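Probable transcriptional regulator WhiB7 (Mycobacterium tuberculosis, PDB 7KUG) acts as a probably redox-responsive transcriptional regulator with a [4Fe-4S] cluster, whose overproduction up-regulates at least ten genes, its own included, and is linked to antibiotic resistance. Local coordinates at residues A[52-57]-A[66-71]; A[16-20]-A[45-49]. The protein carries 2 engineered substitutions. The contacts are given in a common frame with arbitrary orientation. Residue numbers count along the deposited sequence, not the author numbering.

Interaction 1: A[52-57]-A[66-71]. With SF4 (iron/sulfur cluster), chain E.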
loop_
_atom_site.group_PDB
_atom_site.type_symbol
_atom_site.label_atom_id
_atom_site.label_comp_id
_atom_site.label_asym_id
_atom_site.label_seq_id
_atom_site.Cartn_x
_atom_site.Cartn_y
_atom_site.Cartn_z
ATOM N N CYS A 52 2.055 9.101 -12.135
ATOM C CA CYS A 52 1.973 7.900 -11.257
ATOM C C CYS A 52 3.235 7.055 -11.492
ATOM O O CYS A 52 3.878 6.611 -10.519
ATOM C CB CYS A 52 0.700 7.103 -11.541
ATOM S SG CYS A 52 0.455 5.639 -10.498
ATOM N N LEU A 53 3.608 6.862 -12.759
ATOM C CA LEU A 53 4.794 6.065 -13.131
ATOM C C LEU A 53 6.039 6.732 -12.536
ATOM O O LEU A 53 6.859 6.035 -11.963
ATOM C CB LEU A 53 4.890 5.948 -14.656
ATOM C CG LEU A 53 6.077 5.147 -15.179
ATOM C CD1 LEU A 53 6.037 3.724 -14.662
ATOM C CD2 LEU A 53 6.115 5.156 -16.703
ATOM N N ALA A 54 6.176 8.047 -12.711
ATOM C CA ALA A 54 7.376 8.791 -12.267
ATOM C C ALA A 54 7.508 8.629 -10.751
ATOM O O ALA A 54 8.636 8.357 -10.266
ATOM C CB ALA A 54 7.276 10.243 -12.674
ATOM N N ALA A 55 6.404 8.798 -10.025
ATOM C CA ALA A 55 6.383 8.804 -8.544
ATOM C C ALA A 55 6.699 7.399 -8.036
ATOM O O ALA A 55 7.466 7.265 -7.067
ATOM C CB ALA A 55 5.055 9.296 -8.029
ATOM N N ALA A 56 6.175 6.358 -8.691
ATOM C CA ALA A 56 6.416 4.963 -8.258
ATOM C C ALA A 56 7.895 4.610 -8.471
ATOM O O ALA A 56 8.473 3.891 -7.646
ATOM C CB ALA A 56 5.490 4.022 -8.985
ATOM N N LEU A 57 8.501 5.128 -9.539
ATOM C CA LEU A 57 9.951 4.924 -9.803
ATOM C C LEU A 57 10.764 5.631 -8.715
ATOM O O LEU A 57 11.757 5.055 -8.265
ATOM C CB LEU A 57 10.292 5.452 -11.202
ATOM C CG LEU A 57 9.888 4.540 -12.356
ATOM C CD1 LEU A 57 9.998 5.271 -13.687
ATOM C CD2 LEU A 57 10.734 3.283 -12.357
ATOM N N TRP A 66 1.782 0.307 -11.596
ATOM C CA TRP A 66 1.780 1.760 -11.361
ATOM C C TRP A 66 2.026 2.397 -12.727
ATOM O O TRP A 66 2.948 1.931 -13.401
ATOM C CB TRP A 66 2.875 2.177 -10.371
ATOM C CG TRP A 66 2.906 1.435 -9.079
ATOM C CD1 TRP A 66 3.371 0.167 -8.889
ATOM C CD2 TRP A 66 2.492 1.918 -7.789
ATOM N NE1 TRP A 66 3.265 -0.174 -7.571
ATOM C CE2 TRP A 66 2.736 0.874 -6.873
ATOM C CE3 TRP A 66 1.959 3.120 -7.321
ATOM C CZ2 TRP A 66 2.445 1.002 -5.511
ATOM C CZ3 TRP A 66 1.685 3.252 -5.976
ATOM C CH2 TRP A 66 1.919 2.200 -5.091
ATOM N N GLY A 67 1.252 3.422 -13.091
ATOM C CA GLY A 67 1.448 4.141 -14.360
ATOM C C GLY A 67 1.444 3.183 -15.540
ATOM O O GLY A 67 2.164 3.443 -16.516
ATOM N N GLY A 68 0.699 2.072 -15.423
ATOM C CA GLY A 68 0.507 1.077 -16.492
ATOM C C GLY A 68 1.734 0.222 -16.715
ATOM O O GLY A 68 1.828 -0.403 -17.779
ATOM N N GLU A 69 2.642 0.167 -15.744
ATOM C CA GLU A 69 3.828 -0.727 -15.800
ATOM C C GLU A 69 3.870 -1.655 -14.571
ATOM O O GLU A 69 3.487 -1.231 -13.463
ATOM C CB GLU A 69 5.113 0.095 -15.890
ATOM C CG GLU A 69 5.204 0.956 -17.148
ATOM C CD GLU A 69 5.225 0.197 -18.464
ATOM O OE1 GLU A 69 5.546 -1.015 -18.469
ATOM O OE2 GLU A 69 4.950 0.844 -19.502
ATOM N N ILE A 70 4.382 -2.872 -14.747
ATOM C CA ILE A 70 4.631 -3.811 -13.623
ATOM C C ILE A 70 5.954 -3.446 -12.958
ATOM O O ILE A 70 6.973 -3.361 -13.664
ATOM C CB ILE A 70 4.639 -5.270 -14.108
ATOM C CG1 ILE A 70 3.270 -5.660 -14.671
ATOM C CG2 ILE A 70 5.113 -6.212 -13.010
ATOM C CD1 ILE A 70 3.343 -6.768 -15.683
ATOM N N PHE A 71 5.938 -3.321 -11.632
ATOM C CA PHE A 71 7.155 -3.050 -10.829
ATOM C C PHE A 71 7.675 -4.318 -10.166
ATOM O O PHE A 71 6.905 -5.216 -9.790
ATOM C CB PHE A 71 6.867 -1.973 -9.792
ATOM C CG PHE A 71 6.925 -0.575 -10.349
ATOM C CD1 PHE A 71 6.013 -0.163 -11.304
ATOM C CD2 PHE A 71 7.885 0.324 -9.913
ATOM C CE1 PHE A 71 6.077 1.118 -11.829
ATOM C CE2 PHE A 71 7.944 1.608 -10.429
ATOM C CZ PHE A 71 7.028 2.009 -11.374
HETATM FE FE1 SF4 E . -3.701 5.969 -12.758
HETATM FE FE2 SF4 E . -4.144 4.278 -10.690
HETATM FE FE3 SF4 E . -1.605 5.154 -11.270
HETATM FE FE4 SF4 E . -2.881 3.375 -12.943
HETATM S S1 SF4 E . -2.311 3.137 -10.804
HETATM S S2 SF4 E . -1.767 5.175 -13.480
HETATM S S3 SF4 E . -4.922 4.110 -12.788
HETATM S S4 SF4 E . -3.310 6.305 -10.624
#
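A helix can pack against a tight hairpin when glycine stands where the two backbones nearly meet, and residues 66-71 illustrate this against helix 52-57. W66 comes first: its CB lies 3.5 Å from A56 CB, C52 SG sits at the indole edge, and NE1 is hydrogen-bonded to W63 O. The ring also packs on the RNA polymerase sigma factor chain. G67 follows, its CA 4.1 Å from L53 CA; a CB would clash with L53 CB, and G67 CA rests 3.5 Å from cluster S2, while C52 SG binds FE3 at 2.3 Å. W66-E69 form a type I' turn, with E69 N hydrogen-bonded to W66 O (2.9 Å), and the positive phi angles at G67 and G68 favour glycine. This turn belongs to the GVWGG motif of WhiB-like proteins. Beyond it, E69 CG meets L53 CD1 at 3.8 Å, whereas I70 packs on L36. F71 points back, its CZ 3.5 Å from A56 CB and 3.8 Å from L53 CD1, and CE2 3.8 Å from L57 CD2.

Interaction 2: A[16-20]-A[45-49]. With SF4 (iron/sulfur cluster), chain E.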
loop_
_atom_site.group_PDB
_atom_site.type_symbol
_atom_site.label_atom_id
_atom_site.label_comp_id
_atom_site.label_asym_id
_atom_site.label_seq_id
_atom_site.Cartn_x
_atom_site.Cartn_y
_atom_site.Cartn_z
ATOM N N PRO A 16 -12.381 13.521 -10.101
ATOM C CA PRO A 16 -11.493 13.086 -11.198
ATOM C C PRO A 16 -11.191 11.579 -11.187
ATOM O O PRO A 16 -10.196 11.202 -10.594
ATOM C CB PRO A 16 -10.187 13.853 -10.936
ATOM C CG PRO A 16 -10.162 13.980 -9.434
ATOM C CD PRO A 16 -11.609 14.250 -9.082
ATOM N N VAL A 17 -12.030 10.761 -11.839
ATOM C CA VAL A 17 -11.983 9.274 -11.701
ATOM C C VAL A 17 -10.609 8.781 -12.173
ATOM O O VAL A 17 -10.158 9.144 -13.286
ATOM C CB VAL A 17 -13.133 8.550 -12.423
ATOM C CG1 VAL A 17 -12.634 7.678 -13.568
ATOM C CG2 VAL A 17 -13.959 7.723 -11.446
ATOM N N LEU A 18 -9.946 7.998 -11.329
ATOM C CA LEU A 18 -8.793 7.170 -11.748
ATOM C C LEU A 18 -9.305 5.762 -12.020
ATOM O O LEU A 18 -10.126 5.234 -11.268
ATOM C CB LEU A 18 -7.720 7.206 -10.660
ATOM C CG LEU A 18 -7.322 8.603 -10.184
ATOM C CD1 LEU A 18 -6.248 8.537 -9.113
ATOM C CD2 LEU A 18 -6.852 9.467 -11.343
ATOM N N PRO A 19 -8.818 5.107 -13.096
ATOM C CA PRO A 19 -9.180 3.717 -13.362
ATOM C C PRO A 19 -9.011 2.795 -12.149
ATOM O O PRO A 19 -9.744 1.836 -12.021
ATOM C CB PRO A 19 -8.267 3.349 -14.532
ATOM C CG PRO A 19 -8.093 4.658 -15.268
ATOM C CD PRO A 19 -8.010 5.704 -14.172
ATOM N N CYS A 20 -8.016 3.040 -11.293
ATOM C CA CYS A 20 -7.716 2.093 -10.188
ATOM C C CYS A 20 -8.662 2.338 -9.002
ATOM O O CYS A 20 -8.508 1.658 -7.979
ATOM C CB CYS A 20 -6.248 2.169 -9.796
ATOM S SG CYS A 20 -5.745 3.777 -9.135
ATOM N N SER A 45 -5.657 4.885 -19.892
ATOM C CA SER A 45 -6.482 6.111 -20.057
ATOM C C SER A 45 -6.375 7.023 -18.831
ATOM O O SER A 45 -7.047 8.070 -18.814
ATOM C CB SER A 45 -7.920 5.774 -20.314
ATOM O OG SER A 45 -8.548 5.291 -19.137
ATOM N N CYS A 46 -5.609 6.634 -17.813
ATOM C CA CYS A 46 -5.494 7.432 -16.567
ATOM C C CYS A 46 -4.963 8.831 -16.864
ATOM O O CYS A 46 -3.934 8.997 -17.507
ATOM C CB CYS A 46 -4.583 6.761 -15.554
ATOM S SG CYS A 46 -4.561 7.704 -14.017
ATOM N N PRO A 47 -5.638 9.893 -16.373
ATOM C CA PRO A 47 -5.182 11.258 -16.644
ATOM C C PRO A 47 -3.838 11.627 -15.988
ATOM O O PRO A 47 -3.202 12.582 -16.439
ATOM C CB PRO A 47 -6.327 12.129 -16.105
ATOM C CG PRO A 47 -7.029 11.271 -15.077
ATOM C CD PRO A 47 -6.864 9.846 -15.570
ATOM N N ILE A 48 -3.406 10.878 -14.971
ATOM C CA ILE A 48 -2.105 11.112 -14.266
ATOM C C ILE A 48 -1.141 9.934 -14.483
ATOM O O ILE A 48 -0.193 9.778 -13.682
ATOM C CB ILE A 48 -2.329 11.402 -12.770
ATOM C CG1 ILE A 48 -2.882 10.193 -12.009
ATOM C CG2 ILE A 48 -3.208 12.622 -12.586
ATOM C CD1 ILE A 48 -2.895 10.372 -10.510
ATOM N N ARG A 49 -1.322 9.143 -15.542
ATOM C CA ARG A 49 -0.550 7.889 -15.746
ATOM C C ARG A 49 0.960 8.163 -15.663
ATOM O O ARG A 49 1.666 7.473 -14.938
ATOM C CB ARG A 49 -0.916 7.243 -17.084
ATOM C CG ARG A 49 -0.348 5.842 -17.238
ATOM C CD ARG A 49 -0.551 5.328 -18.642
ATOM N NE ARG A 49 0.468 5.865 -19.529
ATOM C CZ ARG A 49 0.311 6.055 -20.835
ATOM N NH1 ARG A 49 1.324 6.515 -21.553
ATOM N NH2 ARG A 49 -0.853 5.807 -21.417
HETATM FE FE1 SF4 E . -3.701 5.969 -12.758
HETATM FE FE2 SF4 E . -4.144 4.278 -10.690
HETATM FE FE3 SF4 E . -1.605 5.154 -11.270
HETATM FE FE4 SF4 E . -2.881 3.375 -12.943
HETATM S S1 SF4 E . -2.311 3.137 -10.804
HETATM S S2 SF4 E . -1.767 5.175 -13.480
HETATM S S3 SF4 E . -4.922 4.110 -12.788
HETATM S S4 SF4 E . -3.310 6.305 -10.624
#
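What joins segments 16-20 and 45-49 most firmly is inorganic: C20 SG binds FE2 and C46 SG binds FE1 of the same cubane, each at 2.3 Å, one ligand from each segment. This is the WhiB-type [4Fe-4S] site, in which a distant N-terminal cysteine joins a C-X2-C-X5-C motif formed by C43, C46 and C52. Direct contact between the segments is modest, 228 Å² in all, and mostly apolar. P19 places CD 3.8 Å from C46 CB and 3.7 Å from cluster S3. L18 reaches across with both methyls, CD2 lying 3.9 Å from C46 SG and 4.2 Å from P47 CG, and CD1 4.1 Å from I48 CD1. L18 CD1 is also 4.0 Å from cluster S4, so L18 lies against both the cubane and the C46 thiolate, and it packs on a polar side chain of the sigma factor chain. On the other segment, C46-R49 make a type I turn, R49 N donating to C46 O at 3.3 Å, that leads through I48, the N-cap residue, into helix 49-59. Within that turn the thiolate gains a second partner: I48 N donates a hydrogen bond to C46 SG, 3.5 Å away, with an N-H...S angle of 157°.

Overall arrangement
The pair illustrates how a metal cluster can organise a small protein: interactions 1 and 2 have centres about 13 Å apart, yet both are built onto one cubane. Interaction 2 supplies ligands for FE1 and FE2, interaction 1 the ligand for FE3; FE4 is left for C43, consistent with its assignment as the fourth ligand by similarity. Helix 49-59 connects them, since segment 45-49 ends on its first residue and 52-57 follows. They also touch directly, G67 O lying 3.5 Å from R49 CG, and their thiolates stand apart across the cluster, C46 SG 6.5 Å and C20 SG 6.6 Å from C52 SG. Both contacts also include residues that meet the sigma factor chain.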